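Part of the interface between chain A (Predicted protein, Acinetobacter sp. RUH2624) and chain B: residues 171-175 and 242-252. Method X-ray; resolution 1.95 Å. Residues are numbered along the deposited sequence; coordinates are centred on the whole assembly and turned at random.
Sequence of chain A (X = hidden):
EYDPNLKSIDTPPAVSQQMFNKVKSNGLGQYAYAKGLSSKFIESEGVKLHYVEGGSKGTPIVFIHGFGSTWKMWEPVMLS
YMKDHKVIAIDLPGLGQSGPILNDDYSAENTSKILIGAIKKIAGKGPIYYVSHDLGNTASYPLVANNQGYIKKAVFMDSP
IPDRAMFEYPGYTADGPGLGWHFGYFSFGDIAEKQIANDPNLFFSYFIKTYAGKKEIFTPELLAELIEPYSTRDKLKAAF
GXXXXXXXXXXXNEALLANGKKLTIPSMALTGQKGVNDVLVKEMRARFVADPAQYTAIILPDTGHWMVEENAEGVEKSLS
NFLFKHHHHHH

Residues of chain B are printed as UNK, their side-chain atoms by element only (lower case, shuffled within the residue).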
ATOM      1  N   GLY A 171       6.200  -2.224   3.407  1.00  7.10           N
ATOM      2  CA  GLY A 171       5.093  -2.337   2.475  1.00  6.84           C
ATOM      3  C   GLY A 171       5.076  -3.687   1.786  1.00  9.40           C
ATOM      4  O   GLY A 171       4.025  -4.166   1.341  1.00  8.14           O
ATOM      5  N   TYR A 172       6.241  -4.320   1.705  1.00  3.58           N
ATOM      6  CA  TYR A 172       6.361  -5.551   0.928  1.00  4.93           C
ATOM      7  C   TYR A 172       7.313  -6.534   1.615  1.00 10.09           C
ATOM      8  O   TYR A 172       8.274  -6.126   2.272  1.00  8.06           O
ATOM      9  CB  TYR A 172       6.827  -5.236  -0.496  1.00  1.82           C
ATOM     10  CG  TYR A 172       6.813  -6.419  -1.449  1.00  3.28           C
ATOM     11  CD1 TYR A 172       5.612  -6.997  -1.853  1.00  7.70           C
ATOM     12  CD2 TYR A 172       8.003  -6.956  -1.948  1.00  2.03           C
ATOM     13  CE1 TYR A 172       5.593  -8.069  -2.727  1.00  7.17           C
ATOM     14  CE2 TYR A 172       7.992  -8.033  -2.830  1.00  5.72           C
ATOM     15  CZ  TYR A 172       6.778  -8.586  -3.208  1.00  8.16           C
ATOM     16  OH  TYR A 172       6.742  -9.653  -4.078  1.00  4.38           O
ATOM     17  N   THR A 173       7.023  -7.823   1.478  1.00  5.67           N
ATOM     18  CA  THR A 173       7.781  -8.849   2.177  1.00  5.76           C
ATOM     19  C   THR A 173       7.929 -10.084   1.304  1.00 10.30           C
ATOM     20  O   THR A 173       7.287 -10.206   0.254  1.00  8.02           O
ATOM     21  CB  THR A 173       7.104  -9.281   3.507  1.00 15.55           C
ATOM     22  OG1 THR A 173       5.946 -10.085   3.232  1.00 13.17           O
ATOM     23  CG2 THR A 173       6.719  -8.070   4.362  1.00 11.88           C
ATOM     24  N   ALA A 174       8.757 -11.011   1.761  1.00  5.99           N
ATOM     25  CA  ALA A 174       8.958 -12.271   1.048  1.00 14.27           C
ATOM     26  C   ALA A 174       7.644 -13.041   0.974  1.00 16.51           C
ATOM     27  O   ALA A 174       7.512 -13.982   0.202  1.00 23.97           O
ATOM     28  CB  ALA A 174      10.033 -13.116   1.742  1.00  9.01           C
ATOM     29  N   ASP A 175       6.682 -12.623   1.786  1.00 11.47           N
ATOM     30  CA  ASP A 175       5.370 -13.264   1.845  1.00 24.89           C
ATOM     31  C   ASP A 175       4.315 -12.471   1.063  1.00 26.38           C
ATOM     32  O   ASP A 175       3.122 -12.756   1.148  1.00 32.00           O
ATOM     33  CB  ASP A 175       4.930 -13.406   3.306  1.00 20.04           C
ATOM     34  CG  ASP A 175       3.631 -14.177   3.452  1.00 42.02           C
ATOM     35  OD1 ASP A 175       3.463 -15.201   2.753  1.00 41.45           O
ATOM     36  OD2 ASP A 175       2.774 -13.750   4.262  1.00 49.37           O
TER
ATOM     37  N   UNK B 242       4.954  -7.154 -12.442  1.00  4.24           N
ATOM     38  CA  UNK B 242       6.319  -6.841 -12.011  1.00  6.88           C
ATOM     39  C   UNK B 242       6.361  -6.762 -10.492  1.00  3.08           C
ATOM     40  O   UNK B 242       7.342  -7.168  -9.856  1.00  5.33           O
ATOM     41  c   UNK B 242       6.820  -5.522 -12.638  1.00  6.65           C
ATOM     42  c   UNK B 242       7.602  -6.012 -16.842  1.00  4.79           C
ATOM     43  o   UNK B 242       7.849  -6.186 -18.183  1.00  5.65           O
ATOM     44  c   UNK B 242       8.380  -5.979 -14.573  1.00  2.65           C
ATOM     45  c   UNK B 242       6.321  -5.703 -16.411  1.00  5.04           C
ATOM     46  c   UNK B 242       6.080  -5.538 -15.054  1.00  5.75           C
ATOM     47  c   UNK B 242       8.637  -6.144 -15.930  1.00  2.78           C
ATOM     48  c   UNK B 242       7.100  -5.670 -14.119  1.00  5.59           C
ATOM     49  N   UNK B 243       5.294  -6.220  -9.915  1.00  4.13           N
ATOM     50  CA  UNK B 243       5.226  -6.052  -8.468  1.00  8.88           C
ATOM     51  C   UNK B 243       4.974  -7.376  -7.750  1.00  8.30           C
ATOM     52  O   UNK B 243       5.556  -7.640  -6.691  1.00  6.61           O
ATOM     53  c   UNK B 243       4.845  -1.869 -10.190  1.00  4.22           C
ATOM     54  o   UNK B 243       6.176   0.072  -9.788  1.00  3.66           O
ATOM     55  c   UNK B 243       6.058  -1.641  -8.127  1.00  2.09           C
ATOM     56  c   UNK B 243       4.361  -3.096  -9.776  1.00  3.07           C
ATOM     57  c   UNK B 243       5.559  -2.867  -7.717  1.00  2.24           C
ATOM     58  c   UNK B 243       5.692  -1.148  -9.363  1.00  1.10           C
ATOM     59  c   UNK B 243       4.202  -4.965  -8.095  1.00  6.21           C
ATOM     60  c   UNK B 243       4.696  -3.609  -8.531  1.00  4.09           C
ATOM     61  N   UNK B 244       4.125  -8.216  -8.335  1.00  7.93           N
ATOM     62  CA  UNK B 244       3.913  -9.563  -7.806  1.00  8.08           C
ATOM     63  C   UNK B 244       5.207 -10.366  -7.817  1.00  9.01           C
ATOM     64  O   UNK B 244       5.455 -11.188  -6.930  1.00  5.40           O
ATOM     65  c   UNK B 244       0.413 -10.609  -9.121  1.00  8.30           C
ATOM     66  c   UNK B 244       1.457  -9.704  -8.456  1.00  2.24           C
ATOM     67  c   UNK B 244       0.000  -9.753 -11.398  1.00  7.24           C
ATOM     68  c   UNK B 244       2.848 -10.293  -8.619  1.00  8.88           C
ATOM     69  n   UNK B 244      -0.602  -8.682 -10.901  1.00  4.36           N
ATOM     70  n   UNK B 244       0.100  -9.896 -12.710  1.00  4.60           N
ATOM     71  n   UNK B 244       0.513 -10.671 -10.581  1.00  6.91           N
ATOM     72  N   UNK B 245       6.040 -10.112  -8.821  1.00  7.07           N
ATOM     73  CA  UNK B 245       7.252 -10.897  -9.017  1.00  4.21           C
ATOM     74  C   UNK B 245       8.478 -10.327  -8.309  1.00  6.57           C
ATOM     75  O   UNK B 245       9.570 -10.867  -8.455  1.00  5.57           O
ATOM     76  o   UNK B 245       6.547 -11.820 -11.156  1.00  8.53           O
ATOM     77  c   UNK B 245       7.546 -11.045 -10.511  1.00  2.36           C
ATOM     78  N   UNK B 246       8.301  -9.245  -7.550  1.00  7.02           N
ATOM     79  CA  UNK B 246       9.430  -8.587  -6.895  1.00  5.36           C
ATOM     80  C   UNK B 246      10.143  -9.490  -5.893  1.00  7.36           C
ATOM     81  O   UNK B 246      11.353  -9.430  -5.777  1.00  3.35           O
ATOM     82  c   UNK B 246      10.108  -5.819  -8.067  1.00  6.61           C
ATOM     83  c   UNK B 246       9.010  -7.267  -6.207  1.00  3.99           C
ATOM     84  n   UNK B 246       8.522  -4.882  -6.895  1.00  8.72           N
ATOM     85  c   UNK B 246       8.938  -3.987  -7.776  1.00  7.95           C
ATOM     86  c   UNK B 246       9.236  -6.049  -7.055  1.00  4.87           C
ATOM     87  n   UNK B 246       9.903  -4.530  -8.497  1.00  7.29           N
ATOM     88  N   UNK B 247       9.405 -10.300  -5.145  1.00  8.02           N
ATOM     89  CA  UNK B 247      10.065 -11.237  -4.240  1.00  3.86           C
ATOM     90  C   UNK B 247      10.995 -12.181  -5.016  1.00  3.85           C
ATOM     91  O   UNK B 247      12.114 -12.470  -4.564  1.00  5.45           O
ATOM     92  c   UNK B 247       9.042 -12.027  -3.405  1.00  6.90           C
ATOM     93  N   UNK B 248      10.546 -12.656  -6.177  1.00  7.87           N
ATOM     94  CA  UNK B 248      11.411 -13.465  -7.046  1.00  6.32           C
ATOM     95  C   UNK B 248      12.622 -12.644  -7.503  1.00 13.30           C
ATOM     96  O   UNK B 248      13.770 -13.104  -7.417  1.00  6.85           O
ATOM     97  o   UNK B 248       9.895 -15.758  -6.859  1.00 19.30           O
ATOM     98  o   UNK B 248       8.821 -15.438  -8.746  1.00 17.91           O
ATOM     99  c   UNK B 248       9.721 -15.145  -7.931  1.00 17.01           C
ATOM    100  c   UNK B 248      10.655 -13.995  -8.268  1.00  9.44           C
ATOM    101  N   UNK B 249      12.358 -11.428  -7.978  1.00  8.21           N
ATOM    102  CA  UNK B 249      13.424 -10.533  -8.430  1.00  4.27           C
ATOM    103  C   UNK B 249      14.454 -10.251  -7.333  1.00  8.66           C
ATOM    104  O   UNK B 249      15.654 -10.164  -7.604  1.00  5.57           O
ATOM    105  c   UNK B 249      12.842  -9.219  -8.952  1.00  5.96           C
ATOM    106  o   UNK B 249      12.039  -9.438 -10.108  1.00  5.33           O
ATOM    107  N   UNK B 250      13.979 -10.087  -6.104  1.00  7.83           N
ATOM    108  CA  UNK B 250      14.866  -9.821  -4.981  1.00  5.23           C
ATOM    109  C   UNK B 250      15.772 -11.031  -4.721  1.00  6.34           C
ATOM    110  O   UNK B 250      16.994 -10.896  -4.566  1.00  5.12           O
ATOM    111  c   UNK B 250      14.981  -9.434  -2.486  1.00  5.84           C
ATOM    112  c   UNK B 250      14.062  -9.479  -3.718  1.00  7.25           C
ATOM    113  c   UNK B 250      13.322  -8.147  -3.911  1.00  5.52           C
ATOM    114  c   UNK B 250      12.226  -7.931  -2.908  1.00  9.84           C
ATOM    115  N   UNK B 251      15.173 -12.217  -4.672  1.00  8.00           N
ATOM    116  CA  UNK B 251      15.949 -13.441  -4.463  1.00  8.89           C
ATOM    117  C   UNK B 251      16.971 -13.657  -5.573  1.00  9.22           C
ATOM    118  O   UNK B 251      18.108 -14.058  -5.308  1.00  5.48           O
ATOM    119  c   UNK B 251      10.905 -15.605  -3.234  1.00 20.52           C
ATOM    120  c   UNK B 251      15.033 -14.663  -4.327  1.00  6.59           C
ATOM    121  n   UNK B 251       9.865 -15.700  -4.063  1.00  8.76           N
ATOM    122  c   UNK B 251      13.338 -15.907  -2.860  1.00 14.52           C
ATOM    123  n   UNK B 251      12.122 -15.945  -3.665  1.00 22.57           N
ATOM    124  c   UNK B 251      14.167 -14.630  -3.054  1.00  8.77           C
ATOM    125  n   UNK B 251      10.713 -15.175  -1.985  1.00 15.40           N
ATOM    126  N   UNK B 252      16.565 -13.382  -6.808  1.00  5.61           N
ATOM    127  CA  UNK B 252      17.455 -13.495  -7.961  1.00  4.26           C
ATOM    128  C   UNK B 252      18.640 -12.528  -7.893  1.00  3.20           C
ATOM    129  O   UNK B 252      19.790 -12.901  -8.164  1.00  6.37           O
ATOM    130  c   UNK B 252      16.667 -13.279  -9.260  1.00  8.61           C
ATOM    131  c   UNK B 252      14.660 -14.031 -10.602  1.00 12.88           C
ATOM    132  o   UNK B 252      14.626 -12.894 -11.090  1.00  3.43           O
ATOM    133  n   UNK B 252      13.806 -14.997 -10.959  1.00  7.80           N
ATOM    134  c   UNK B 252      15.688 -14.402  -9.556  1.00 10.41           C
TER
HETATM  135  O   HOH W   1       4.436 -11.015  -4.359  1.00  8.52           O
HETATM  136  O   HOH W   2       7.751 -15.099  -2.041  1.00 37.62           O

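Position 242 carries one carbon leading to a ring of six carbons that bears a single oxygen, and it touches nothing of the chain A stretch: a phenol, Tyr B242. Position 243 repeats that pattern, one carbon and an oxygen-bearing six-carbon ring, so it is Tyr B243. Its ring leads away from chain A, and its closest approach is through the backbone, with its O 3.5 Å from OH of Tyr A172.

At 244, three carbons run to a nitrogen and then to a carbon holding two more nitrogens, which is a guanidinium; this is Arg B244. CA-to-CB points away from chain A, and again the backbone matters: water 1 donates a hydrogen bond to O of Arg B244 at 2.8 Å and is hydrogen-bonded to OH of Tyr A172 at 2.7 Å. Position 245 has one carbon and one oxygen, pointing away and without contact. An oxygen on a lone carbon identifies Ser B245, which sits between the two helical segments.

Position 246 shows one carbon and a five-membered ring of three carbons and two nitrogens, an imidazole, hence His B246. CA-to-CB points toward chain A, placing CB 3.6 Å from CE2 of Tyr A172, whereas the end of the side chain leads away. Position 247 has a single side-chain carbon and is therefore Ala B247. Its CB points toward chain A and lies 3.4 Å from OH and 4.1 Å from CZ of Tyr A172; OH of Tyr A172 also lies 2.9 Å from the backbone N of Ala B247.

Two carbons, the second bearing two oxygens, mark 248 as a carboxylate, Asp B248; it points away and makes no contact. Position 249 has one carbon and one oxygen, out of reach of chain A: Ser B249. Position 250 has four carbons forked at the first, with one arm two carbons long. That beta-branch defines Ile B250, whose CD1 packs 4.2 Å from CE2 of Tyr A172, at the edge of the ring.

Position 251 has three carbons, a nitrogen and a carbon with two further nitrogens: Arg B251. Its CA-to-CB bond points sideways, but the end comes nearer, bringing NH2 4.1 Å from O of Ala A174. Water 2 spans that gap, donating to O of Ala A174 at 2.5 Å and accepting from NH2 of Arg B251 at 3.0 Å. Within chain B, NH1 of Arg B251 forms a salt bridge with OD1 of Asp B248 at 2.8 Å. Position 252 has three carbons, the third carrying one oxygen and one nitrogen, an amide out of reach of chain A: Gln B252.

The contact centres on Tyr A172, which has the largest covered area of either stretch. N of Ala B247 donates a hydrogen bond to OH of Tyr A172 at 2.9 Å, with an angle of 140°, near the start of the second helical segment. Carbon packing against Ala B247 and Ile B250 accompanies this polar anchor, and two waters extend the polar contact.

Chain B 242-252: YYRSHADSIRQ
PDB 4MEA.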